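Local coordinates for protein GlcNAc Inducible Gene 2, GIG2 (Candida albicans, PDB 6AKZ) that binds an iron(III) ion and is probably a cupin-type oxygenase of the DUF1479 family, encoded by a gene induced by N-acetylglucosamine, at residues 156-159 with 163-166; 257-262 with 336-341; 290-295 with 307-312; 390-395 with 432-437. All coordinates share one frame; numbering follows the deposited sequence.

Interaction 1. Residues 156-159 with 163-166; sequences FYVE and NCLI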
loop_
_atom_site.group_PDB
_atom_site.type_symbol
_atom_site.label_atom_id
_atom_site.label_comp_id
_atom_site.label_asym_id
_atom_site.label_seq_id
_atom_site.Cartn_x
_atom_site.Cartn_y
_atom_site.Cartn_z
ATOM N N PHE A 156 1.304 8.248 10.833
ATOM C CA PHE A 156 2.565 7.440 10.908
ATOM C C PHE A 156 3.624 8.233 11.713
ATOM O O PHE A 156 3.510 9.484 11.956
ATOM C CB PHE A 156 3.083 7.144 9.486
ATOM C CG PHE A 156 2.237 6.177 8.744
ATOM C CD1 PHE A 156 2.548 4.818 8.811
ATOM C CD2 PHE A 156 1.218 6.604 7.931
ATOM C CE1 PHE A 156 1.786 3.905 8.156
ATOM C CE2 PHE A 156 0.427 5.699 7.249
ATOM C CZ PHE A 156 0.709 4.362 7.362
ATOM N N TYR A 157 4.648 7.537 12.183
ATOM C CA TYR A 157 5.702 8.166 12.933
ATOM C C TYR A 157 6.948 7.355 12.969
ATOM O O TYR A 157 6.938 6.175 12.604
ATOM C CB TYR A 157 5.205 8.353 14.396
ATOM C CG TYR A 157 5.099 7.115 15.228
ATOM C CD1 TYR A 157 4.010 6.290 15.127
ATOM C CD2 TYR A 157 6.128 6.759 16.104
ATOM C CE1 TYR A 157 3.863 5.152 15.947
ATOM C CE2 TYR A 157 6.021 5.630 16.922
ATOM C CZ TYR A 157 4.863 4.845 16.863
ATOM O OH TYR A 157 4.745 3.711 17.580
ATOM N N VAL A 158 8.039 7.996 13.399
ATOM C CA VAL A 158 9.216 7.261 13.758
ATOM C C VAL A 158 9.691 7.741 15.097
ATOM O O VAL A 158 9.486 8.895 15.476
ATOM C CB VAL A 158 10.387 7.331 12.763
ATOM C CG1 VAL A 158 9.983 6.661 11.482
ATOM C CG2 VAL A 158 10.905 8.751 12.505
ATOM N N GLU A 159 10.337 6.846 15.794
ATOM C CA GLU A 159 10.872 7.147 17.105
ATOM C C GLU A 159 12.270 7.734 17.004
ATOM O O GLU A 159 12.539 8.772 17.563
ATOM C CB GLU A 159 10.895 5.899 17.936
ATOM C CG GLU A 159 11.165 6.185 19.412
ATOM C CD GLU A 159 10.814 4.978 20.257
ATOM O OE1 GLU A 159 11.643 4.081 20.290
ATOM O OE2 GLU A 159 9.674 4.909 20.811
ATOM N N ASN A 163 18.055 9.843 13.257
ATOM C CA ASN A 163 18.729 9.047 12.243
ATOM C C ASN A 163 17.893 8.395 11.164
ATOM O O ASN A 163 18.430 8.066 10.081
ATOM C CB ASN A 163 19.527 7.971 12.914
ATOM C CG ASN A 163 20.588 8.550 13.788
ATOM O OD1 ASN A 163 21.374 9.392 13.339
ATOM N ND2 ASN A 163 20.537 8.220 15.037
ATOM N N CYS A 164 16.602 8.186 11.421
ATOM C CA CYS A 164 15.821 7.398 10.465
ATOM C C CYS A 164 15.626 8.218 9.189
ATOM O O CYS A 164 15.066 9.370 9.218
ATOM C CB CYS A 164 14.469 7.049 11.060
ATOM S SG CYS A 164 13.500 5.915 10.078
ATOM N N LEU A 165 16.000 7.644 8.046
ATOM C CA LEU A 165 16.017 8.394 6.783
ATOM C C LEU A 165 14.639 8.476 6.096
ATOM O O LEU A 165 14.437 7.961 4.989
ATOM C CB LEU A 165 17.109 7.860 5.851
ATOM C CG LEU A 165 18.522 8.089 6.420
ATOM C CD1 LEU A 165 19.481 7.421 5.447
ATOM C CD2 LEU A 165 18.852 9.576 6.549
ATOM N N ILE A 166 13.718 9.190 6.745
ATOM C CA ILE A 166 12.376 9.396 6.222
ATOM C C ILE A 166 11.904 10.797 6.582
ATOM O O ILE A 166 12.259 11.337 7.661
ATOM C CB ILE A 166 11.429 8.284 6.659
ATOM C CG1 ILE A 166 10.036 8.478 6.058
ATOM C CG2 ILE A 166 11.308 8.229 8.163
ATOM C CD1 ILE A 166 9.167 7.223 6.228
#
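Val-158 meets both Cys-164 and Ile-166 with one methyl group, and that methyl carries the whole contact between residues 156-159 and 163-166. CG1 of Val-158 lies 3.9 Å from SG of Cys-164, and the same 3.9 Å separates it from CG2 of Ile-166, so one methyl meets the sulfur and the branch methyl, which lie side by side before it. The contact is apolar throughout, and no hydrogen bond joins the two segments. Residue types fit the place: valine and isoleucine offer compact branched surfaces for a buried spot, and the small, weakly polar thiol packs against the valine as an apolar group would. Cys-164 swings its sulfur away from its own amide nitrogen (chi1 -173°), which carries SG across toward the valine.

What positions the pair Cys-164 and Ile-166 is an inverse gamma turn centred on Leu-165, closed by a hydrogen bond of 2.8 Å from Ile-166 N to Cys-164 O. Both flanking side chains thereby face Val-158, while Leu-165 packs on Lys-449 and Ile-453 of helix 445-460. In the segment 156-159, Tyr-157 makes backbone hydrogen bonds with Phe-224 and Leu-226. The contact lies within the folded-back connection from helix 143-153 to strand 166-167.

Interaction 2. Residues 257-262 with 336-341; sequences QGWLAL and ISIPDV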
loop_
_atom_site.group_PDB
_atom_site.type_symbol
_atom_site.label_atom_id
_atom_site.label_comp_id
_atom_site.label_asym_id
_atom_site.label_seq_id
_atom_site.Cartn_x
_atom_site.Cartn_y
_atom_site.Cartn_z
ATOM N N GLN A 257 -2.054 2.545 0.259
ATOM C CA GLN A 257 -2.567 2.526 -1.119
ATOM C C GLN A 257 -3.821 3.383 -1.095
ATOM O O GLN A 257 -4.443 3.607 -0.061
ATOM C CB GLN A 257 -2.970 1.145 -1.571
ATOM C CG GLN A 257 -1.794 0.147 -1.707
ATOM C CD GLN A 257 -2.196 -1.147 -2.409
ATOM O OE1 GLN A 257 -2.794 -1.089 -3.467
ATOM N NE2 GLN A 257 -1.778 -2.297 -1.890
ATOM N N GLY A 258 -4.165 3.874 -2.251
ATOM C CA GLY A 258 -5.310 4.763 -2.377
ATOM C C GLY A 258 -5.838 5.013 -3.745
ATOM O O GLY A 258 -5.110 4.783 -4.733
ATOM N N TRP A 259 -7.009 5.626 -3.795
ATOM C CA TRP A 259 -7.499 6.163 -5.054
ATOM C C TRP A 259 -8.608 7.141 -4.885
ATOM O O TRP A 259 -9.257 7.213 -3.779
ATOM C CB TRP A 259 -7.994 5.021 -5.944
ATOM C CG TRP A 259 -8.903 3.971 -5.381
ATOM C CD1 TRP A 259 -8.555 2.648 -5.217
ATOM C CD2 TRP A 259 -10.320 4.037 -5.036
ATOM N NE1 TRP A 259 -9.647 1.913 -4.786
ATOM C CE2 TRP A 259 -10.730 2.706 -4.694
ATOM C CE3 TRP A 259 -11.265 5.057 -4.988
ATOM C CZ2 TRP A 259 -11.997 2.407 -4.257
ATOM C CZ3 TRP A 259 -12.555 4.765 -4.576
ATOM C CH2 TRP A 259 -12.910 3.469 -4.213
ATOM N N LEU A 260 -8.738 7.950 -5.913
ATOM C CA LEU A 260 -9.788 8.975 -6.041
ATOM C C LEU A 260 -10.920 8.435 -6.872
ATOM O O LEU A 260 -10.694 7.964 -7.999
ATOM C CB LEU A 260 -9.244 10.261 -6.683
ATOM C CG LEU A 260 -10.259 11.405 -7.027
ATOM C CD1 LEU A 260 -10.731 11.999 -5.735
ATOM C CD2 LEU A 260 -9.526 12.423 -7.850
ATOM N N ALA A 261 -12.132 8.514 -6.358
ATOM C CA ALA A 261 -13.351 8.070 -7.061
ATOM C C ALA A 261 -13.776 8.996 -8.204
ATOM O O ALA A 261 -14.020 10.179 -7.985
ATOM C CB ALA A 261 -14.525 7.928 -6.068
ATOM N N LEU A 262 -13.859 8.451 -9.413
ATOM C CA LEU A 262 -14.271 9.198 -10.624
ATOM C C LEU A 262 -15.719 8.816 -10.996
ATOM O O LEU A 262 -16.266 9.320 -11.998
ATOM C CB LEU A 262 -13.349 8.821 -11.771
ATOM C CG LEU A 262 -11.854 9.104 -11.563
ATOM C CD1 LEU A 262 -11.086 8.628 -12.802
ATOM C CD2 LEU A 262 -11.658 10.559 -11.227
ATOM N N ILE A 336 -15.375 -7.479 3.814
ATOM C CA ILE A 336 -16.524 -6.687 3.453
ATOM C C ILE A 336 -16.246 -5.776 2.304
ATOM O O ILE A 336 -15.090 -5.345 2.049
ATOM C CB ILE A 336 -17.028 -5.847 4.659
ATOM C CG1 ILE A 336 -15.919 -5.025 5.289
ATOM C CG2 ILE A 336 -17.638 -6.778 5.675
ATOM C CD1 ILE A 336 -16.484 -3.962 6.196
ATOM N N SER A 337 -17.316 -5.415 1.600
ATOM C CA SER A 337 -17.201 -4.316 0.623
ATOM C C SER A 337 -16.996 -3.035 1.331
ATOM O O SER A 337 -17.496 -2.865 2.457
ATOM C CB SER A 337 -18.472 -4.172 -0.216
ATOM O OG SER A 337 -18.599 -5.317 -1.002
ATOM N N ILE A 338 -16.365 -2.089 0.637
ATOM C CA ILE A 338 -16.399 -0.698 1.155
ATOM C C ILE A 338 -17.800 -0.102 1.048
ATOM O O ILE A 338 -18.648 -0.643 0.334
ATOM C CB ILE A 338 -15.362 0.197 0.459
ATOM C CG1 ILE A 338 -15.646 0.248 -1.051
ATOM C CG2 ILE A 338 -13.962 -0.261 0.880
ATOM C CD1 ILE A 338 -14.835 1.311 -1.707
ATOM N N PRO A 339 -18.076 0.984 1.802
ATOM C CA PRO A 339 -19.347 1.752 1.673
ATOM C C PRO A 339 -19.534 2.272 0.268
ATOM O O PRO A 339 -18.612 2.240 -0.576
ATOM C CB PRO A 339 -19.264 2.850 2.777
ATOM C CG PRO A 339 -17.953 2.650 3.461
ATOM C CD PRO A 339 -17.219 1.515 2.874
ATOM N N ASP A 340 -20.779 2.635 -0.025
ATOM C CA ASP A 340 -21.127 3.276 -1.312
ATOM C C ASP A 340 -20.087 4.367 -1.621
ATOM O O ASP A 340 -19.694 5.095 -0.740
ATOM C CB ASP A 340 -22.538 3.891 -1.250
ATOM C CG ASP A 340 -23.636 2.825 -1.163
ATOM O OD1 ASP A 340 -23.399 1.583 -1.414
ATOM O OD2 ASP A 340 -24.772 3.256 -0.813
ATOM N N VAL A 341 -19.577 4.367 -2.825
ATOM C CA VAL A 341 -18.566 5.334 -3.258
ATOM C C VAL A 341 -19.262 6.427 -4.059
ATOM O O VAL A 341 -20.025 6.111 -4.995
ATOM C CB VAL A 341 -17.548 4.616 -4.177
ATOM C CG1 VAL A 341 -16.579 5.570 -4.812
ATOM C CG2 VAL A 341 -16.818 3.573 -3.372
#
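Ala-261 and Val-341 form the tight end of this contact: CB of Ala-261 and CG1 of Val-341 are 3.4 Å apart, closer than two carbons usually sit. Alanine suits the position because its single methyl lets the loop that follows strand 336-337 come right up to strand 256-261. From there the packing relaxes along the indole of Trp-259. CG2 of Val-341 lies in the plane of the ring, at its edge, 4.0 Å from CH2 of Trp-259. The valine parts its methyls by placing CG1 opposite the amide nitrogen (chi1 172°); CG1 meets the alanine and also lies near CZ3 of the indole. Ile-338, like Val-341, points against the tryptophan side chain, and its CD1 meets the ring obliquely, 3.8 Å from CH2 of Trp-259. The tryptophan CG takes the crowded position between N and the carbonyl carbon (chi1 48°), and the indole reaches the loop although the CB bond is not aimed at it.

All four touching residues are buried, whereas the loop turns Asp-340 to a partly exposed place, where OD1 accepts a hydrogen bond from Ser-267 N. Strand 256-261 runs between antiparallel strands 346-350 and 367-371 in the main sheet. The Trp-259 side chain is about 9 Å from the bound iron. Gln-257 NE2 bonds OD2 of the iron ligand Asp-194, making this glutamine a second-shell residue on a strand consistent with a cupin-type core.

Interaction 3. Residues 290-295 with 307-312; sequences FFWKDP and LITPKF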
loop_
_atom_site.group_PDB
_atom_site.type_symbol
_atom_site.label_atom_id
_atom_site.label_comp_id
_atom_site.label_asym_id
_atom_site.label_seq_id
_atom_site.Cartn_x
_atom_site.Cartn_y
_atom_site.Cartn_z
ATOM N N PHE A 290 3.819 -20.772 10.664
ATOM C CA PHE A 290 4.121 -21.549 11.826
ATOM C C PHE A 290 2.911 -22.347 12.361
ATOM O O PHE A 290 3.093 -23.275 13.204
ATOM C CB PHE A 290 4.622 -20.666 12.954
ATOM C CG PHE A 290 5.830 -19.838 12.570
ATOM C CD1 PHE A 290 5.695 -18.582 11.950
ATOM C CD2 PHE A 290 7.082 -20.317 12.770
ATOM C CE1 PHE A 290 6.793 -17.869 11.564
ATOM C CE2 PHE A 290 8.196 -19.584 12.390
ATOM C CZ PHE A 290 8.050 -18.341 11.809
ATOM N N PHE A 291 1.694 -21.936 11.970
ATOM C CA PHE A 291 0.470 -22.571 12.472
ATOM C C PHE A 291 -0.491 -22.837 11.357
ATOM O O PHE A 291 -1.652 -22.419 11.423
ATOM C CB PHE A 291 -0.165 -21.680 13.536
ATOM C CG PHE A 291 0.706 -21.437 14.735
ATOM C CD1 PHE A 291 0.856 -22.413 15.727
ATOM C CD2 PHE A 291 1.383 -20.261 14.891
ATOM C CE1 PHE A 291 1.632 -22.189 16.852
ATOM C CE2 PHE A 291 2.159 -20.017 16.020
ATOM C CZ PHE A 291 2.305 -20.999 17.004
ATOM N N TRP A 292 0.021 -23.479 10.293
ATOM C CA TRP A 292 -0.681 -23.631 9.041
ATOM C C TRP A 292 -1.556 -24.862 9.111
ATOM O O TRP A 292 -2.440 -24.973 8.284
ATOM C CB TRP A 292 0.262 -23.768 7.812
ATOM C CG TRP A 292 1.186 -24.949 7.876
ATOM C CD1 TRP A 292 2.430 -24.983 8.430
ATOM C CD2 TRP A 292 0.923 -26.290 7.393
ATOM N NE1 TRP A 292 2.961 -26.256 8.355
ATOM C CE2 TRP A 292 2.061 -27.081 7.722
ATOM C CE3 TRP A 292 -0.163 -26.902 6.744
ATOM C CZ2 TRP A 292 2.156 -28.435 7.378
ATOM C CZ3 TRP A 292 -0.078 -28.242 6.422
ATOM C CH2 TRP A 292 1.084 -28.997 6.743
ATOM N N LYS A 293 -1.281 -25.779 10.043
ATOM C CA LYS A 293 -2.083 -27.026 10.188
ATOM C C LYS A 293 -3.214 -26.867 11.171
ATOM O O LYS A 293 -2.995 -26.743 12.360
ATOM C CB LYS A 293 -1.174 -28.159 10.601
ATOM C CG LYS A 293 -1.828 -29.524 10.525
ATOM C CD LYS A 293 -1.248 -30.381 9.413
ATOM C CE LYS A 293 -2.166 -31.550 9.051
ATOM N NZ LYS A 293 -2.470 -32.499 10.169
ATOM N N ASP A 294 -4.450 -26.803 10.684
ATOM C CA ASP A 294 -5.595 -26.654 11.585
ATOM C C ASP A 294 -5.932 -28.033 12.140
ATOM O O ASP A 294 -5.911 -28.992 11.387
ATOM C CB ASP A 294 -6.787 -26.084 10.825
ATOM C CG ASP A 294 -6.449 -24.733 10.216
ATOM O OD1 ASP A 294 -5.990 -23.877 11.015
ATOM O OD2 ASP A 294 -6.462 -24.629 8.989
ATOM N N PRO A 295 -6.187 -28.135 13.433
ATOM C CA PRO A 295 -6.418 -29.475 13.984
ATOM C C PRO A 295 -7.781 -30.037 13.669
ATOM O O PRO A 295 -8.805 -29.330 13.710
ATOM C CB PRO A 295 -6.337 -29.254 15.488
ATOM C CG PRO A 295 -6.591 -27.821 15.718
ATOM C CD PRO A 295 -6.093 -27.122 14.501
ATOM N N LEU A 307 8.103 -25.344 13.312
ATOM C CA LEU A 307 9.319 -24.611 13.065
ATOM C C LEU A 307 10.209 -25.245 12.043
ATOM O O LEU A 307 11.308 -24.759 11.822
ATOM C CB LEU A 307 10.048 -24.396 14.374
ATOM C CG LEU A 307 9.327 -23.397 15.292
ATOM C CD1 LEU A 307 9.803 -23.615 16.705
ATOM C CD2 LEU A 307 9.522 -21.920 14.944
ATOM N N ILE A 308 9.707 -26.260 11.337
ATOM C CA ILE A 308 10.554 -27.080 10.477
ATOM C C ILE A 308 10.214 -26.998 9.000
ATOM O O ILE A 308 11.113 -26.720 8.224
ATOM C CB ILE A 308 10.560 -28.592 10.902
ATOM C CG1 ILE A 308 10.803 -28.764 12.414
ATOM C CG2 ILE A 308 11.590 -29.363 10.096
ATOM C CD1 ILE A 308 12.043 -28.077 12.972
ATOM N N THR A 309 8.968 -27.241 8.573
ATOM C CA THR A 309 8.723 -27.320 7.092
ATOM C C THR A 309 8.923 -25.934 6.479
ATOM O O THR A 309 8.480 -24.972 7.089
ATOM C CB THR A 309 7.278 -27.718 6.720
ATOM O OG1 THR A 309 6.417 -26.572 6.899
ATOM C CG2 THR A 309 6.775 -28.910 7.577
ATOM N N PRO A 310 9.471 -25.839 5.264
ATOM C CA PRO A 310 9.614 -24.554 4.593
ATOM C C PRO A 310 8.290 -24.110 3.924
ATOM O O PRO A 310 8.271 -23.768 2.758
ATOM C CB PRO A 310 10.674 -24.864 3.547
ATOM C CG PRO A 310 10.301 -26.236 3.108
ATOM C CD PRO A 310 9.903 -26.941 4.374
ATOM N N LYS A 311 7.195 -24.132 4.659
ATOM C CA LYS A 311 5.880 -23.750 4.096
ATOM C C LYS A 311 5.642 -22.288 4.472
ATOM O O LYS A 311 5.649 -21.941 5.646
ATOM C CB LYS A 311 4.754 -24.643 4.633
ATOM C CG LYS A 311 4.863 -26.070 4.031
ATOM C CD LYS A 311 3.712 -26.929 4.443
ATOM C CE LYS A 311 3.986 -28.384 4.122
ATOM N NZ LYS A 311 4.244 -28.617 2.671
ATOM N N PHE A 312 5.461 -21.476 3.448
ATOM C CA PHE A 312 5.048 -20.070 3.555
ATOM C C PHE A 312 3.826 -19.914 2.654
ATOM O O PHE A 312 3.930 -19.610 1.452
ATOM C CB PHE A 312 6.216 -19.162 3.192
ATOM C CG PHE A 312 7.181 -19.017 4.299
ATOM C CD1 PHE A 312 8.212 -19.968 4.492
ATOM C CD2 PHE A 312 7.027 -18.016 5.230
ATOM C CE1 PHE A 312 9.061 -19.866 5.586
ATOM C CE2 PHE A 312 7.898 -17.911 6.323
ATOM C CZ PHE A 312 8.912 -18.854 6.504
#
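Phe-290 and Leu-307 open the contact between two parts of one long loop, which runs from helix 278-287 to strand 322-323 and contains an inverse gamma turn centred on Pro-310. At Leu-307, CD2 comes in at the edge of the phenylalanine ring, near its plane, 3.6 Å from CD2 of Phe-290. A branched leucine tip can fill such an edge without having to match a flat surface.

Thr-309 follows. Its OG1 stands 3.8 Å from NE1 of Trp-292, and the two are not bonded to each other. They share an acceptor instead: OD2 of Asp-306 takes hydrogen bonds from both the indole N-H and the threonine hydroxyl, so a single carboxylate oxygen ties the two segments together. Thr-309 also helps shape the turn, since the amide of Lys-311 makes weak bonds back to its carbonyl O and, at 3.4 Å, to OG1.

Lys-311, just past Pro-310, lays its aliphatic chain over one face of the indole of Trp-292, and CB of Lys-293 lies over the opposite face, so both faces are partly covered. The chain runs extended until it bends at the last torsion (chi4 -59°), where NZ turns off to a salt bridge with Asp-14 and a hydrogen bond to Pro-12 O. NZ is 5.5 Å from the centroid of the six-membered ring of Trp-292, a long cation-pi distance that gives at most a weak attraction. The methylenes do the work in a CH-pi contact: CD sits 3.9 Å from that same centroid of Trp-292, 21° off the ring normal, and 3.6 Å from CZ2.

Interaction 4. Residues 390-395 with 432-437; sequences DAFLKN and MGLEEF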
loop_
_atom_site.group_PDB
_atom_site.type_symbol
_atom_site.label_atom_id
_atom_site.label_comp_id
_atom_site.label_asym_id
_atom_site.label_seq_id
_atom_site.Cartn_x
_atom_site.Cartn_y
_atom_site.Cartn_z
ATOM N N ASP A 390 12.522 11.184 -14.455
ATOM C CA ASP A 390 12.938 10.708 -15.766
ATOM C C ASP A 390 11.761 10.358 -16.662
ATOM O O ASP A 390 11.755 10.701 -17.845
ATOM C CB ASP A 390 13.863 9.496 -15.623
ATOM C CG ASP A 390 14.473 9.070 -16.944
ATOM O OD1 ASP A 390 15.261 9.853 -17.516
ATOM O OD2 ASP A 390 14.165 7.954 -17.411
ATOM N N ALA A 391 10.765 9.676 -16.109
ATOM C CA ALA A 391 9.594 9.296 -16.930
ATOM C C ALA A 391 8.741 10.464 -17.361
ATOM O O ALA A 391 8.239 10.488 -18.505
ATOM C CB ALA A 391 8.750 8.282 -16.195
ATOM N N PHE A 392 8.528 11.404 -16.461
ATOM C CA PHE A 392 7.723 12.564 -16.767
ATOM C C PHE A 392 8.424 13.463 -17.805
ATOM O O PHE A 392 7.759 14.068 -18.684
ATOM C CB PHE A 392 7.503 13.367 -15.528
ATOM C CG PHE A 392 6.512 14.488 -15.673
ATOM C CD1 PHE A 392 5.168 14.235 -15.542
ATOM C CD2 PHE A 392 6.925 15.793 -15.981
ATOM C CE1 PHE A 392 4.234 15.241 -15.644
ATOM C CE2 PHE A 392 6.003 16.817 -16.099
ATOM C CZ PHE A 392 4.666 16.560 -15.915
ATOM N N LEU A 393 9.733 13.643 -17.606
ATOM C CA LEU A 393 10.513 14.533 -18.492
ATOM C C LEU A 393 10.546 13.897 -19.909
ATOM O O LEU A 393 10.513 14.619 -20.905
ATOM C CB LEU A 393 11.923 14.773 -17.949
ATOM C CG LEU A 393 12.067 15.813 -16.839
ATOM C CD1 LEU A 393 13.505 15.816 -16.296
ATOM C CD2 LEU A 393 11.606 17.199 -17.298
ATOM N N LYS A 394 10.632 12.598 -19.986
ATOM C CA LYS A 394 10.646 11.861 -21.267
ATOM C C LYS A 394 9.255 11.472 -21.799
ATOM O O LYS A 394 9.158 10.939 -22.920
ATOM C CB LYS A 394 11.439 10.581 -21.113
ATOM C CG LYS A 394 12.920 10.839 -20.912
ATOM C CD LYS A 394 13.697 9.566 -20.639
ATOM C CE LYS A 394 14.206 8.983 -21.943
ATOM N NZ LYS A 394 14.553 7.537 -21.860
ATOM N N ASN A 395 8.191 11.728 -21.021
ATOM C CA ASN A 395 6.829 11.358 -21.417
ATOM C C ASN A 395 6.635 9.891 -21.753
ATOM O O ASN A 395 5.997 9.535 -22.746
ATOM C CB ASN A 395 6.433 12.211 -22.598
ATOM C CG ASN A 395 4.990 12.575 -22.608
ATOM O OD1 ASN A 395 4.192 12.252 -21.715
ATOM N ND2 ASN A 395 4.637 13.306 -23.624
ATOM N N MET A 432 7.622 15.509 -7.818
ATOM C CA MET A 432 7.850 14.913 -9.073
ATOM C C MET A 432 9.307 14.780 -9.354
ATOM O O MET A 432 9.658 14.340 -10.404
ATOM C CB MET A 432 7.259 15.843 -10.194
ATOM C CG MET A 432 5.758 15.954 -10.234
ATOM S SD MET A 432 4.979 14.360 -10.647
ATOM C CE MET A 432 5.603 13.926 -12.241
ATOM N N GLY A 433 10.177 15.196 -8.449
ATOM C CA GLY A 433 11.599 15.042 -8.646
ATOM C C GLY A 433 12.173 16.133 -9.549
ATOM O O GLY A 433 13.220 15.926 -10.125
ATOM N N LEU A 434 11.485 17.266 -9.694
ATOM C CA LEU A 434 11.849 18.274 -10.705
ATOM C C LEU A 434 12.501 19.481 -10.046
ATOM O O LEU A 434 12.879 20.412 -10.755
ATOM C CB LEU A 434 10.598 18.695 -11.485
ATOM C CG LEU A 434 9.925 17.576 -12.315
ATOM C CD1 LEU A 434 8.556 18.001 -12.856
ATOM C CD2 LEU A 434 10.809 17.104 -13.454
ATOM N N GLU A 435 12.594 19.501 -8.701
ATOM C CA GLU A 435 13.112 20.646 -7.999
ATOM C C GLU A 435 13.724 20.134 -6.711
ATOM O O GLU A 435 13.153 19.231 -6.083
ATOM C CB GLU A 435 11.953 21.562 -7.665
ATOM C CG GLU A 435 12.338 22.782 -6.859
ATOM C CD GLU A 435 13.274 23.691 -7.660
ATOM O OE1 GLU A 435 12.857 24.151 -8.752
ATOM O OE2 GLU A 435 14.435 23.863 -7.234
ATOM N N GLU A 436 14.850 20.731 -6.294
ATOM C CA GLU A 436 15.502 20.299 -5.078
ATOM C C GLU A 436 14.614 20.658 -3.887
ATOM O O GLU A 436 13.807 21.621 -3.902
ATOM C CB GLU A 436 16.881 20.988 -4.897
ATOM C CG GLU A 436 17.868 20.679 -6.009
ATOM C CD GLU A 436 17.845 21.689 -7.191
ATOM O OE1 GLU A 436 16.763 22.227 -7.651
ATOM O OE2 GLU A 436 18.960 21.954 -7.681
ATOM N N PHE A 437 14.771 19.877 -2.844
ATOM C CA PHE A 437 14.068 20.088 -1.551
ATOM C C PHE A 437 14.691 21.190 -0.746
ATOM O O PHE A 437 15.885 21.362 -0.748
ATOM C CB PHE A 437 14.046 18.781 -0.755
ATOM C CG PHE A 437 13.276 17.702 -1.440
ATOM C CD1 PHE A 437 11.886 17.716 -1.373
ATOM C CD2 PHE A 437 13.916 16.742 -2.166
ATOM C CE1 PHE A 437 11.158 16.783 -2.077
ATOM C CE2 PHE A 437 13.177 15.759 -2.828
ATOM C CZ PHE A 437 11.777 15.791 -2.755
#
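Phe-392 and Met-432 meet through a methyl and a ring: CE of Met-432 comes within 3.3 Å of CD1 of Phe-392. The methionine chain is coiled, with chi1, chi2 and chi3 all near -65°, and this folding curls the methyl back onto the phenylalanine. SD stays farther off, 5.3 Å from the ring centroid and 26° from its normal, an oblique Met-aromatic contact. Methionine suits the place because its flexible, unbranched chain can curl its methyl onto the ring.

Phe-392 throws its ring off the helix with CG opposite the amide nitrogen (chi1 -171°), and the side chains of Met-432 and Leu-434 each run at about a right angle to that of Phe-392. CD1 of Leu-434 approaches the ring more loosely, 4.2 Å from CD2 of Phe-392. The other leucine methyl serves a second partner, CD2 lying 3.8 Å from CG of Leu-393; these two leucine chains run past each other in opposite directions at the exposed margin.

Both backbones turn sharply nearby. Gly-433, with positive phi, ends helix 426-431 in a Schellman motif, a conformation that favours glycine, and Asn-395 plays the same part at the end of helix 382-394. Arg-389 of that helix also bonds to Gly-433 O. The contact therefore seats the turn after helix 426-431 against the C-terminal end of helix 382-394, ahead of helix 445-460.

Along the chain interaction 1 closes first, interaction 2 opens next with interaction 3 nested inside its long loop, and interaction 4 comes last. None touches another. Interactions 2 and 3 are about 35 Å apart between centres in spite of the nesting, since interaction 3 lies on an excursion far from the iron. Interactions 3 and 4, about 46 Å apart between centres, are on opposite sides of the chain's centre. Interaction 2 joins the seven-stranded sheet to the loop after strand 336-337, near the metal, whereas 156-159 with 163-166 and 390-395 with 432-437 lie away from the iron site, where both border on helix 445-460. The three other contacts thus pack loops and helix ends away from the probable cupin-type core.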